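Local coordinates for gamma-glutamyltranspeptidase (Ggt) (Helicobacter pylori 26695, PDB 5BPK) that transfers or hydrolyses the gamma-glutamyl group of glutathione and related compounds, as an N-terminal nucleophile hydrolase matured into two chains, at the interface of chains B and A. Residues are numbered along the deposited sequence; one frame, centred on the assembly and turned at random. Chains: chain A, Gamma-glutamyltranspeptidase (Ggt); chain B, Gamma-glutamyltranspeptidase (Ggt).

The interface of chains B and A. Residues chain B 127-129, 186; chain A 22-26, 39.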
loop_
_atom_site.group_PDB
_atom_site.type_symbol
_atom_site.label_atom_id
_atom_site.label_comp_id
_atom_site.label_asym_id
_atom_site.label_seq_id
_atom_site.Cartn_x
_atom_site.Cartn_y
_atom_site.Cartn_z
ATOM N N SER B 127 18.871 4.020 -6.525
ATOM C CA SER B 127 17.818 3.503 -5.638
ATOM C C SER B 127 16.472 3.297 -6.358
ATOM O O SER B 127 15.494 2.847 -5.734
ATOM C CB SER B 127 17.628 4.458 -4.441
ATOM O OG SER B 127 16.919 5.640 -4.788
ATOM N N GLU B 128 16.421 3.618 -7.655
ATOM C CA GLU B 128 15.154 3.689 -8.403
ATOM C C GLU B 128 15.053 2.709 -9.581
ATOM O O GLU B 128 14.027 2.054 -9.750
ATOM C CB GLU B 128 14.939 5.106 -8.943
ATOM C CG GLU B 128 14.767 6.181 -7.883
ATOM C CD GLU B 128 14.477 7.557 -8.477
ATOM O OE1 GLU B 128 13.734 7.643 -9.467
ATOM O OE2 GLU B 128 14.978 8.562 -7.935
ATOM N N ASP B 129 16.093 2.666 -10.416
ATOM C CA ASP B 129 16.121 1.848 -11.630
ATOM C C ASP B 129 17.153 0.733 -11.467
ATOM O O ASP B 129 18.313 0.992 -11.114
ATOM C CB ASP B 129 16.521 2.691 -12.859
ATOM C CG ASP B 129 15.502 3.760 -13.230
ATOM O OD1 ASP B 129 14.395 3.806 -12.641
ATOM O OD2 ASP B 129 15.829 4.567 -14.139
ATOM N N ARG B 186 12.662 3.178 -19.152
ATOM C CA ARG B 186 13.215 2.432 -18.029
ATOM C C ARG B 186 13.410 0.967 -18.414
ATOM O O ARG B 186 14.473 0.403 -18.176
ATOM C CB ARG B 186 12.305 2.548 -16.803
ATOM C CG ARG B 186 12.053 3.989 -16.360
ATOM C CD ARG B 186 11.146 4.047 -15.138
ATOM N NE ARG B 186 11.822 3.512 -13.966
ATOM C CZ ARG B 186 11.272 2.726 -13.038
ATOM N NH1 ARG B 186 10.002 2.326 -13.117
ATOM N NH2 ARG B 186 12.016 2.327 -12.025
ATOM N N ALA A 22 7.517 1.873 -7.187
ATOM C CA ALA A 22 7.129 2.674 -8.342
ATOM C C ALA A 22 6.300 1.844 -9.324
ATOM O O ALA A 22 6.193 0.635 -9.202
ATOM C CB ALA A 22 8.358 3.250 -9.044
ATOM N N SER A 23 5.688 2.524 -10.281
ATOM C CA SER A 23 5.032 1.856 -11.377
ATOM C C SER A 23 6.063 0.999 -12.116
ATOM O O SER A 23 7.066 1.516 -12.643
ATOM C CB SER A 23 4.407 2.874 -12.320
ATOM O OG SER A 23 3.674 2.231 -13.343
ATOM N N TYR A 24 5.810 -0.313 -12.144
ATOM C CA TYR A 24 6.720 -1.324 -12.714
ATOM C C TYR A 24 8.026 -1.477 -11.917
ATOM O O TYR A 24 9.019 -2.002 -12.419
ATOM C CB TYR A 24 6.975 -1.109 -14.211
ATOM C CG TYR A 24 5.699 -1.088 -15.022
ATOM C CD1 TYR A 24 5.070 -2.273 -15.408
ATOM C CD2 TYR A 24 5.111 0.109 -15.395
ATOM C CE1 TYR A 24 3.905 -2.257 -16.141
ATOM C CE2 TYR A 24 3.948 0.133 -16.131
ATOM C CZ TYR A 24 3.348 -1.053 -16.500
ATOM O OH TYR A 24 2.182 -1.044 -17.211
ATOM N N GLY A 25 7.994 -1.046 -10.660
ATOM C CA GLY A 25 9.086 -1.278 -9.724
ATOM C C GLY A 25 10.364 -0.642 -10.222
ATOM O O GLY A 25 10.377 0.537 -10.629
ATOM N N SER A 26 11.432 -1.434 -10.203
ATOM C CA SER A 26 12.746 -0.993 -10.655
ATOM C C SER A 26 12.875 -0.986 -12.175
ATOM O O SER A 26 13.914 -0.586 -12.705
ATOM C CB SER A 26 13.821 -1.914 -10.097
ATOM O OG SER A 26 13.816 -3.160 -10.773
ATOM N N ASN A 39 11.570 -1.651 -6.497
ATOM C CA ASN A 39 12.571 -0.658 -6.083
ATOM C C ASN A 39 12.269 -0.157 -4.668
ATOM O O ASN A 39 12.305 1.047 -4.371
ATOM C CB ASN A 39 12.799 0.455 -7.134
ATOM C CG ASN A 39 11.559 1.287 -7.453
ATOM O OD1 ASN A 39 10.447 0.980 -7.045
ATOM N ND2 ASN A 39 11.765 2.349 -8.229
HETATM O O HOH W 1 7.848 3.716 -14.397
#
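B:Arg186 and B:Glu128 meet the loop A:Ala22–A:Ser26 and A:Asn39 in a small polar interface between the two chains of one gamma-glutamyltranspeptidase, which probably helps keep the chains together after maturation. The guanidinium of B:Arg186, near the end of helix 174-187, points its tip at the backbone of A:Gly25 and grips the carbonyl oxygen end-on with both terminal nitrogens. NH2 lies 2.8 Å from A:Gly25 O, in the carbonyl plane and on a lone pair, while NH1, 3.1 Å from the same oxygen, comes from above that plane. A water joins NH1 to A:Ser23 O, 2.9 Å from each. The arginine chain bends at chi3 (68°), turning its NE edge towards B:Asp129. There NE and NH2 share one carboxylate oxygen, OD1, each at 2.9 Å and from the same face of the carboxylate. This side-on salt bridge within chain B fixes the rotation of the guanidinium and probably balances its charge. Alongside, A:Asn39 acts as a two-ended clamp: its amide ND2 donates to B:Glu128 O at 2.7 Å, on a lone pair, although the acceptor is tilted 23° from the amide plane. Its OD1 accepts from the backbone nitrogen of A:Ala22 at 3.1 Å, bracing the side chain against its own loop. Because A:Asn21 beside this loop and A:Glu40 next to A:Asn39 line the inhibitor pocket, the contact probably helps hold that wall of the active site in place.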